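Local coordinates for 450aa long hypothetical fmu protein (Pyrococcus horikoshii, PDB 2YXL) that probably methylates carbon 5 of cytosine in RNA with S-adenosylmethionine as methyl donor, as a member of the RsmB/NOP family of class I methyltransferases, at residues 283-289 and 309-315; 268-274 and 296-300; 67-71 and 90-95. One frame throughout, in Å; residues are numbered along the deposited sequence.

Interaction 1. Residues 283-289 and 309-315; sequences NKGKIYA and IKIVKPL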
loop_
_atom_site.group_PDB
_atom_site.type_symbol
_atom_site.label_atom_id
_atom_site.label_comp_id
_atom_site.label_asym_id
_atom_site.label_seq_id
_atom_site.Cartn_x
_atom_site.Cartn_y
_atom_site.Cartn_z
ATOM N N ASN A 283 20.213 -17.944 2.746
ATOM C CA ASN A 283 19.812 -18.999 1.808
ATOM C C ASN A 283 20.025 -20.426 2.338
ATOM O O ASN A 283 20.325 -21.349 1.574
ATOM C CB ASN A 283 20.502 -18.798 0.447
ATOM C CG ASN A 283 19.558 -18.990 -0.729
ATOM O OD1 ASN A 283 18.343 -19.117 -0.562
ATOM N ND2 ASN A 283 20.119 -18.997 -1.933
ATOM N N LYS A 284 19.868 -20.592 3.652
ATOM C CA LYS A 284 19.991 -21.898 4.308
ATOM C C LYS A 284 18.866 -22.110 5.318
ATOM O O LYS A 284 18.488 -21.186 6.046
ATOM C CB LYS A 284 21.355 -22.052 4.986
ATOM C CG LYS A 284 22.501 -22.322 4.021
ATOM C CD LYS A 284 23.759 -22.763 4.748
ATOM C CE LYS A 284 24.910 -22.957 3.775
ATOM N NZ LYS A 284 26.084 -23.607 4.423
ATOM N N GLY A 285 18.336 -23.331 5.350
ATOM C CA GLY A 285 17.182 -23.661 6.185
ATOM C C GLY A 285 15.939 -23.931 5.357
ATOM O O GLY A 285 16.030 -24.439 4.238
ATOM N N LYS A 286 14.776 -23.589 5.909
ATOM C CA LYS A 286 13.500 -23.818 5.232
ATOM C C LYS A 286 12.449 -22.771 5.609
ATOM O O LYS A 286 12.299 -22.424 6.783
ATOM C CB LYS A 286 12.983 -25.229 5.543
ATOM C CG LYS A 286 11.989 -25.780 4.522
ATOM C CD LYS A 286 11.806 -27.290 4.664
ATOM C CE LYS A 286 12.989 -28.060 4.085
ATOM N NZ LYS A 286 12.863 -29.527 4.293
ATOM N N ILE A 287 11.735 -22.268 4.605
ATOM C CA ILE A 287 10.623 -21.344 4.830
ATOM C C ILE A 287 9.336 -21.879 4.205
ATOM O O ILE A 287 9.266 -22.095 2.993
ATOM C CB ILE A 287 10.911 -19.916 4.285
ATOM C CG1 ILE A 287 12.190 -19.338 4.900
ATOM C CG2 ILE A 287 9.715 -18.987 4.545
ATOM C CD1 ILE A 287 12.737 -18.123 4.174
ATOM N N TYR A 288 8.326 -22.093 5.044
ATOM C CA TYR A 288 6.991 -22.440 4.573
ATOM C C TYR A 288 6.184 -21.158 4.386
ATOM O O TYR A 288 5.962 -20.410 5.343
ATOM C CB TYR A 288 6.287 -23.389 5.552
ATOM C CG TYR A 288 6.895 -24.777 5.632
ATOM C CD1 TYR A 288 7.700 -25.145 6.710
ATOM C CD2 TYR A 288 6.659 -25.725 4.632
ATOM C CE1 TYR A 288 8.259 -26.420 6.790
ATOM C CE2 TYR A 288 7.214 -27.003 4.704
ATOM C CZ TYR A 288 8.011 -27.341 5.786
ATOM O OH TYR A 288 8.562 -28.599 5.863
ATOM N N ALA A 289 5.755 -20.911 3.150
ATOM C CA ALA A 289 5.049 -19.681 2.798
ATOM C C ALA A 289 3.593 -19.934 2.402
ATOM O O ALA A 289 3.313 -20.484 1.335
ATOM C CB ALA A 289 5.793 -18.948 1.687
ATOM N N ILE A 309 16.605 -17.118 -4.325
ATOM C CA ILE A 309 16.146 -17.847 -3.142
ATOM C C ILE A 309 15.860 -19.302 -3.528
ATOM O O ILE A 309 15.311 -19.570 -4.599
ATOM C CB ILE A 309 14.863 -17.217 -2.528
ATOM C CG1 ILE A 309 14.936 -15.675 -2.493
ATOM C CG2 ILE A 309 14.553 -17.831 -1.159
ATOM C CD1 ILE A 309 16.006 -15.080 -1.582
ATOM N N LYS A 310 16.235 -20.231 -2.650
ATOM C CA LYS A 310 16.087 -21.660 -2.932
ATOM C C LYS A 310 15.570 -22.497 -1.752
ATOM O O LYS A 310 15.459 -23.721 -1.855
ATOM C CB LYS A 310 17.403 -22.237 -3.477
ATOM C CG LYS A 310 18.625 -21.998 -2.600
ATOM C CD LYS A 310 19.886 -22.526 -3.267
ATOM C CE LYS A 310 21.106 -22.332 -2.382
ATOM N NZ LYS A 310 22.327 -22.919 -2.999
ATOM N N ILE A 311 15.239 -21.833 -0.648
ATOM C CA ILE A 311 14.817 -22.523 0.575
ATOM C C ILE A 311 13.337 -22.325 0.914
ATOM O O ILE A 311 12.886 -22.700 2.000
ATOM C CB ILE A 311 15.679 -22.106 1.796
ATOM C CG1 ILE A 311 15.534 -20.605 2.076
ATOM C CG2 ILE A 311 17.140 -22.510 1.586
ATOM C CD1 ILE A 311 15.793 -20.220 3.516
ATOM N N VAL A 312 12.588 -21.740 -0.017
ATOM C CA VAL A 312 11.177 -21.436 0.215
ATOM C C VAL A 312 10.263 -22.473 -0.434
ATOM O O VAL A 312 10.335 -22.717 -1.641
ATOM C CB VAL A 312 10.809 -20.001 -0.257
ATOM C CG1 VAL A 312 9.294 -19.780 -0.229
ATOM C CG2 VAL A 312 11.508 -18.961 0.607
ATOM N N LYS A 313 9.414 -23.085 0.388
ATOM C CA LYS A 313 8.389 -24.001 -0.093
ATOM C C LYS A 313 7.028 -23.311 -0.023
ATOM O O LYS A 313 6.474 -23.137 1.066
ATOM C CB LYS A 313 8.391 -25.307 0.711
ATOM C CG LYS A 313 9.636 -26.160 0.500
ATOM C CD LYS A 313 9.523 -27.509 1.196
ATOM C CE LYS A 313 10.779 -28.343 0.982
ATOM N NZ LYS A 313 10.658 -29.701 1.584
ATOM N N PRO A 314 6.495 -22.897 -1.188
ATOM C CA PRO A 314 5.216 -22.191 -1.239
ATOM C C PRO A 314 4.012 -23.130 -1.124
ATOM O O PRO A 314 4.007 -24.217 -1.713
ATOM C CB PRO A 314 5.250 -21.504 -2.607
ATOM C CG PRO A 314 6.144 -22.352 -3.445
ATOM C CD PRO A 314 7.089 -23.077 -2.528
ATOM N N LEU A 315 3.009 -22.705 -0.361
ATOM C CA LEU A 315 1.813 -23.507 -0.125
ATOM C C LEU A 315 0.539 -22.669 -0.223
ATOM O O LEU A 315 0.224 -21.886 0.677
ATOM C CB LEU A 315 1.895 -24.213 1.235
ATOM C CG LEU A 315 2.846 -25.408 1.370
ATOM C CD1 LEU A 315 3.215 -25.635 2.825
ATOM C CD2 LEU A 315 2.247 -26.671 0.757
#

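Interaction 2. Residues 268-274 and 296-300; sequences AAPGGKT and RMKRL. With SFG (sinefungin), chain B.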
loop_
_atom_site.group_PDB
_atom_site.type_symbol
_atom_site.label_atom_id
_atom_site.label_comp_id
_atom_site.label_asym_id
_atom_site.label_seq_id
_atom_site.Cartn_x
_atom_site.Cartn_y
_atom_site.Cartn_z
ATOM N N ALA A 268 2.142 -14.700 3.356
ATOM C CA ALA A 268 3.449 -14.439 2.743
ATOM C C ALA A 268 3.471 -13.586 1.474
ATOM O O ALA A 268 4.372 -12.765 1.306
ATOM C CB ALA A 268 4.178 -15.757 2.500
ATOM N N ALA A 269 2.503 -13.795 0.584
ATOM C CA ALA A 269 2.491 -13.135 -0.725
ATOM C C ALA A 269 2.206 -11.629 -0.629
ATOM O O ALA A 269 1.439 -11.204 0.238
ATOM C CB ALA A 269 1.494 -13.818 -1.650
ATOM N N PRO A 270 2.806 -10.812 -1.524
ATOM C CA PRO A 270 3.660 -11.142 -2.673
ATOM C C PRO A 270 5.090 -11.555 -2.316
ATOM O O PRO A 270 5.852 -11.935 -3.203
ATOM C CB PRO A 270 3.680 -9.836 -3.470
ATOM C CG PRO A 270 3.561 -8.785 -2.430
ATOM C CD PRO A 270 2.614 -9.352 -1.404
ATOM N N GLY A 271 5.458 -11.455 -1.041
ATOM C CA GLY A 271 6.724 -12.011 -0.576
ATOM C C GLY A 271 7.829 -11.043 -0.201
ATOM O O GLY A 271 9.006 -11.406 -0.237
ATOM N N GLY A 272 7.457 -9.820 0.169
ATOM C CA GLY A 272 8.430 -8.823 0.608
ATOM C C GLY A 272 9.207 -9.281 1.828
ATOM O O GLY A 272 10.434 -9.150 1.880
ATOM N N LYS A 273 8.493 -9.834 2.806
ATOM C CA LYS A 273 9.114 -10.255 4.059
ATOM C C LYS A 273 9.721 -11.654 4.002
ATOM O O LYS A 273 10.799 -11.879 4.552
ATOM C CB LYS A 273 8.137 -10.127 5.225
ATOM C CG LYS A 273 7.778 -8.697 5.553
ATOM C CD LYS A 273 6.928 -8.608 6.801
ATOM C CE LYS A 273 6.326 -7.217 6.965
ATOM N NZ LYS A 273 5.393 -6.856 5.858
ATOM N N THR A 274 9.044 -12.587 3.334
ATOM C CA THR A 274 9.563 -13.956 3.208
ATOM C C THR A 274 10.860 -14.012 2.398
ATOM O O THR A 274 11.736 -14.826 2.683
ATOM C CB THR A 274 8.511 -14.975 2.668
ATOM O OG1 THR A 274 9.178 -16.119 2.121
ATOM C CG2 THR A 274 7.638 -14.364 1.604
ATOM N N ARG A 296 -1.453 -13.827 -6.174
ATOM C CA ARG A 296 -0.433 -13.128 -5.395
ATOM C C ARG A 296 0.757 -14.052 -5.148
ATOM O O ARG A 296 1.901 -13.598 -5.055
ATOM C CB ARG A 296 -1.002 -12.645 -4.057
ATOM C CG ARG A 296 -2.102 -11.592 -4.154
ATOM C CD ARG A 296 -1.576 -10.169 -4.140
ATOM N NE ARG A 296 -0.942 -9.817 -2.869
ATOM C CZ ARG A 296 -1.592 -9.411 -1.780
ATOM N NH1 ARG A 296 -2.916 -9.305 -1.782
ATOM N NH2 ARG A 296 -0.910 -9.115 -0.679
ATOM N N MET A 297 0.475 -15.349 -5.041
ATOM C CA MET A 297 1.501 -16.362 -4.808
ATOM C C MET A 297 2.430 -16.521 -6.013
ATOM O O MET A 297 3.625 -16.777 -5.846
ATOM C CB MET A 297 0.862 -17.706 -4.439
ATOM C CG MET A 297 1.856 -18.796 -4.047
ATOM S SD MET A 297 2.670 -18.505 -2.464
ATOM C CE MET A 297 1.512 -19.276 -1.338
ATOM N N LYS A 298 1.881 -16.363 -7.217
ATOM C CA LYS A 298 2.679 -16.461 -8.443
ATOM C C LYS A 298 3.720 -15.339 -8.542
ATOM O O LYS A 298 4.755 -15.506 -9.192
ATOM C CB LYS A 298 1.789 -16.534 -9.698
ATOM C CG LYS A 298 1.130 -15.226 -10.133
ATOM C CD LYS A 298 1.963 -14.480 -11.180
ATOM C CE LYS A 298 1.492 -13.039 -11.363
ATOM N NZ LYS A 298 0.141 -12.946 -11.991
ATOM N N ARG A 299 3.441 -14.205 -7.899
ATOM C CA ARG A 299 4.404 -13.110 -7.814
ATOM C C ARG A 299 5.553 -13.489 -6.884
ATOM O O ARG A 299 6.713 -13.201 -7.178
ATOM C CB ARG A 299 3.739 -11.814 -7.340
ATOM C CG ARG A 299 2.766 -11.196 -8.339
ATOM C CD ARG A 299 2.774 -9.671 -8.263
ATOM N NE ARG A 299 2.275 -9.158 -6.985
ATOM C CZ ARG A 299 1.092 -8.569 -6.813
ATOM N NH1 ARG A 299 0.741 -8.138 -5.608
ATOM N NH2 ARG A 299 0.262 -8.399 -7.837
ATOM N N LEU A 300 5.216 -14.145 -5.773
ATOM C CA LEU A 300 6.207 -14.642 -4.817
ATOM C C LEU A 300 7.143 -15.665 -5.458
ATOM O O LEU A 300 8.352 -15.619 -5.236
ATOM C CB LEU A 300 5.526 -15.216 -3.562
ATOM C CG LEU A 300 6.324 -15.965 -2.481
ATOM C CD1 LEU A 300 7.587 -15.230 -2.058
ATOM C CD2 LEU A 300 5.456 -16.230 -1.263
HETATM N N SFG B . 3.694 -10.557 4.277
HETATM C CA SFG B . 3.413 -10.127 2.895
HETATM C C SFG B . 4.629 -9.374 2.317
HETATM O O SFG B . 4.746 -9.342 1.074
HETATM O OXT SFG B . 5.426 -8.855 3.128
HETATM C CB SFG B . 2.139 -9.261 2.855
HETATM C CG SFG B . 0.898 -10.078 3.257
HETATM C CD SFG B . -0.410 -9.278 3.147
HETATM N NE SFG B . -0.360 -8.157 4.097
HETATM C "C5'" SFG B . -1.651 -10.126 3.500
HETATM C "C4'" SFG B . -1.757 -11.466 2.729
HETATM O "O4'" SFG B . -2.496 -12.365 3.590
HETATM C "C3'" SFG B . -2.572 -11.384 1.426
HETATM O "O3'" SFG B . -1.741 -11.801 0.334
HETATM C "C2'" SFG B . -3.730 -12.372 1.635
HETATM O "O2'" SFG B . -3.996 -13.123 0.444
HETATM C "C1'" SFG B . -3.156 -13.291 2.707
HETATM N N9 SFG B . -4.173 -14.045 3.497
HETATM C C8 SFG B . -5.305 -13.559 4.011
HETATM N N7 SFG B . -5.952 -14.524 4.665
HETATM C C5 SFG B . -5.228 -15.635 4.568
HETATM C C6 SFG B . -5.390 -16.937 5.037
HETATM N N6 SFG B . -6.461 -17.276 5.751
HETATM N N1 SFG B . -4.444 -17.852 4.756
HETATM C C2 SFG B . -3.372 -17.527 4.045
HETATM N N3 SFG B . -3.191 -16.295 3.584
HETATM C C4 SFG B . -4.096 -15.332 3.829
#

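Interaction 3. Residues 67-71 and 90-95; sequences IDKVI and LRVAVD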
loop_
_atom_site.group_PDB
_atom_site.type_symbol
_atom_site.label_atom_id
_atom_site.label_comp_id
_atom_site.label_asym_id
_atom_site.label_seq_id
_atom_site.Cartn_x
_atom_site.Cartn_y
_atom_site.Cartn_z
ATOM N N ILE A 67 -14.356 14.193 -4.100
ATOM C CA ILE A 67 -14.663 14.292 -5.526
ATOM C C ILE A 67 -16.032 13.664 -5.839
ATOM O O ILE A 67 -16.853 14.263 -6.544
ATOM C CB ILE A 67 -13.525 13.668 -6.388
ATOM C CG1 ILE A 67 -12.288 14.582 -6.373
ATOM C CG2 ILE A 67 -13.989 13.405 -7.818
ATOM C CD1 ILE A 67 -10.999 13.943 -6.885
ATOM N N ASP A 68 -16.276 12.475 -5.286
ATOM C CA ASP A 68 -17.544 11.764 -5.470
ATOM C C ASP A 68 -18.747 12.562 -4.961
ATOM O O ASP A 68 -19.781 12.605 -5.631
ATOM C CB ASP A 68 -17.500 10.376 -4.811
ATOM C CG ASP A 68 -16.592 9.388 -5.555
ATOM O OD1 ASP A 68 -16.085 9.720 -6.655
ATOM O OD2 ASP A 68 -16.386 8.269 -5.034
ATOM N N LYS A 69 -18.607 13.198 -3.796
ATOM C CA LYS A 69 -19.658 14.076 -3.261
ATOM C C LYS A 69 -19.988 15.234 -4.202
ATOM O O LYS A 69 -21.149 15.636 -4.304
ATOM C CB LYS A 69 -19.287 14.632 -1.886
ATOM C CG LYS A 69 -19.425 13.638 -0.745
ATOM C CD LYS A 69 -19.352 14.340 0.609
ATOM C CE LYS A 69 -18.910 13.386 1.715
ATOM N NZ LYS A 69 -19.834 12.225 1.880
ATOM N N VAL A 70 -18.969 15.763 -4.878
ATOM C CA VAL A 70 -19.161 16.811 -5.880
ATOM C C VAL A 70 -19.904 16.259 -7.098
ATOM O O VAL A 70 -20.845 16.885 -7.596
ATOM C CB VAL A 70 -17.817 17.465 -6.313
ATOM C CG1 VAL A 70 -18.012 18.362 -7.537
ATOM C CG2 VAL A 70 -17.203 18.255 -5.159
ATOM N N ILE A 71 -19.483 15.084 -7.563
ATOM C CA ILE A 71 -20.142 14.417 -8.689
ATOM C C ILE A 71 -21.629 14.199 -8.401
ATOM O O ILE A 71 -22.467 14.439 -9.269
ATOM C CB ILE A 71 -19.435 13.095 -9.091
ATOM C CG1 ILE A 71 -18.023 13.390 -9.616
ATOM C CG2 ILE A 71 -20.245 12.343 -10.149
ATOM C CD1 ILE A 71 -17.142 12.164 -9.803
ATOM N N LEU A 90 -15.329 11.253 -14.942
ATOM C CA LEU A 90 -15.911 12.299 -14.110
ATOM C C LEU A 90 -14.967 12.693 -12.969
ATOM O O LEU A 90 -14.808 13.880 -12.675
ATOM C CB LEU A 90 -17.284 11.875 -13.577
ATOM C CG LEU A 90 -18.460 11.811 -14.564
ATOM C CD1 LEU A 90 -19.693 11.253 -13.890
ATOM C CD2 LEU A 90 -18.767 13.185 -15.171
ATOM N N ARG A 91 -14.322 11.702 -12.355
ATOM C CA ARG A 91 -13.347 11.951 -11.291
ATOM C C ARG A 91 -12.152 12.769 -11.791
ATOM O O ARG A 91 -11.717 13.722 -11.140
ATOM C CB ARG A 91 -12.872 10.634 -10.672
ATOM C CG ARG A 91 -13.881 9.995 -9.731
ATOM C CD ARG A 91 -13.499 8.571 -9.355
ATOM N NE ARG A 91 -14.331 8.078 -8.256
ATOM C CZ ARG A 91 -14.302 6.840 -7.769
ATOM N NH1 ARG A 91 -13.484 5.922 -8.275
ATOM N NH2 ARG A 91 -15.105 6.516 -6.765
ATOM N N VAL A 92 -11.641 12.391 -12.958
ATOM C CA VAL A 92 -10.538 13.084 -13.598
ATOM C C VAL A 92 -10.906 14.543 -13.904
ATOM O O VAL A 92 -10.133 15.464 -13.600
ATOM C CB VAL A 92 -10.092 12.333 -14.882
ATOM C CG1 VAL A 92 -9.197 13.202 -15.760
ATOM C CG2 VAL A 92 -9.389 11.028 -14.515
ATOM N N ALA A 93 -12.092 14.742 -14.481
ATOM C CA ALA A 93 -12.552 16.075 -14.878
ATOM C C ALA A 93 -12.806 16.996 -13.683
ATOM O O ALA A 93 -12.421 18.165 -13.710
ATOM C CB ALA A 93 -13.795 15.980 -15.759
ATOM N N VAL A 94 -13.450 16.466 -12.645
ATOM C CA VAL A 94 -13.743 17.235 -11.433
ATOM C C VAL A 94 -12.453 17.651 -10.720
ATOM O O VAL A 94 -12.323 18.793 -10.278
ATOM C CB VAL A 94 -14.698 16.465 -10.473
ATOM C CG1 VAL A 94 -14.743 17.114 -9.087
ATOM C CG2 VAL A 94 -16.103 16.384 -11.073
ATOM N N ASP A 95 -11.499 16.728 -10.636
ATOM C CA ASP A 95 -10.207 17.009 -10.012
ATOM C C ASP A 95 -9.409 18.064 -10.779
ATOM O O ASP A 95 -8.799 18.956 -10.178
ATOM C CB ASP A 95 -9.385 15.728 -9.891
ATOM C CG ASP A 95 -8.148 15.912 -9.050
ATOM O OD1 ASP A 95 -7.032 15.829 -9.605
ATOM O OD2 ASP A 95 -8.290 16.150 -7.833
#

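Interaction 1. Residues 283-289 and 309-315
Strands 286-289 and 312-315 run parallel, 4.8 Å apart at closest approach and 16° from exact alignment. They are the two strands of a beta-alpha-beta unit in the Rossmann-like methyltransferase sheet; helix 294-306 makes the crossover. Four backbone hydrogen bonds form the parallel ladder. Ile287 N donates to Ile311 O (2.9 Å) and Lys313 N to Ile287 O (2.8 Å). Ala289 N donates to Lys313 O (3.1 Å) and Leu315 N to Ala289 O (2.8 Å). Ile287 pairs with Val312, Tyr288 with Lys313, and Ala289 with Pro314.

Ile287, Ala289, Val312 and Pro314 share one face. Ile287 CB meets Val312 CG2 at 3.8 Å, and Ala289 CB lies 4.1 Å from Val312 CG1. Helices 272-280 and 294-306 cover this face. Tyr288 and Lys313 point to the other face, where Tyr288 CD2 also packs on Leu315 CD1 at 3.9 Å. Lys286 NZ and Lys313 NZ are like charges only 3.5 Å apart.

Ile311 packs against the backbone of residues 283-285, its CG2 3.4 Å from Asn283 O and its CB 3.4 Å from Gly285 O. Asn283 ND2 hydrogen-bonds to Gly308 O, and Asn283 OD1 accepts a hydrogen bond from Lys310 N at 3.2 Å.

Interaction 2. Residues 268-274 and 296-300
A cis peptide bond joins Ala269 to Pro270 in the glycine-containing loop that holds the bound sinefungin. This loop precedes helix 272-280, as in other class I methyltransferases. Gly271 N and Gly272 N donate to SFG O at 3.1 and 2.9 Å, and Lys273 N donates to SFG OXT at 3.2 Å. The end of the loop and the start of helix 272-280 thus bind the ligand carboxylate through three successive backbone amides.

Residues 296-300 of helix 294-306 pack against the loop. Leu300 CD1 sits 3.6 Å from Gly271 CA, where a side chain on Gly271 would clash. Leu300 CA also makes a 3.2 Å CA-H...O contact with Pro270 O. Ala269 CB meets Arg296 CB at 3.7 Å. Arg296 NH2 makes a weak 3.3 Å hydrogen bond to Ala269 O and lies 3.0 Å from SFG O3'.

OD1 of Asp291, after strand 286-290, hydrogen-bonds to both Ala269 N and sinefungin. Ala268 and Leu300 rest on Ala289 of that strand, while Thr274 and Met297 touch strand 312-315.

Interaction 3. Residues 67-71 and 90-95
Two helices cross almost at right angles here, and branched aliphatic side chains fill the gap between them. The axes of segments 67-71 and 90-95 come within 9.8 Å and make an angle of 98°. The contact joins the C-terminal part of helix 47-75 to helix 84-99, within the helical N-terminal part of the chain.

Val94 is the main bump of its helix. It projects into a hollow lined by Ile67, Val70 and Ile71. Its CG1 lies 4.0 Å from Ile67 CG2 and 3.8 Å from Val70 CG1. Val94 CG2 meets Ile71 CG1 at 3.8 Å. In return, Ile71 fits into the hollow lined by Leu90, Arg91 and Val94. Ile71 CD1 is 3.8 Å from both Leu90 CB and Arg91 N. Ile67 lies against the backbone of the other helix, with CG2 3.8 Å from Arg91 CA. The end of Ile67 reaches further along, and its CD1 comes 3.6 Å from Asp95 OD2.

A salt bridge closes one margin of this apolar patch. The extended Arg91 side chain meets Asp68 side-on, through two hydrogen bonds. Arg91 NE donates to Asp68 OD1 at 2.9 Å, and Arg91 NH2 to Asp68 OD2 at 2.8 Å. Arg91 NH1 forms a second salt bridge with Glu26.

Around the contact, helix 124-138 packs on Leu90 and on Val94 through Ile137. Val92 faces helix 12-24, while Pro79 in the connecting loop touches Asp68 and Ile71.

How the interactions relate
Interaction 3 comes first along the chain, in the helical N-terminal part. Interactions 1 and 2 follow in the methyltransferase domain, where their segments alternate: 268-274, 283-289, 296-300, 309-315. Their centres are about 12 Å apart, and they touch. Ala289 CB meets Ala268 CB at 3.7 Å, and Met297 CE lies 3.4 Å from Ala289 O. The parallel strands of interaction 1 thus back the loop and helix that border the sinefungin pocket in interaction 2. The centre of interaction 3 is about 35 Å from that of interaction 2 and about 47 Å from that of interaction 1. It packs a separate helical region, away from the sinefungin pocket.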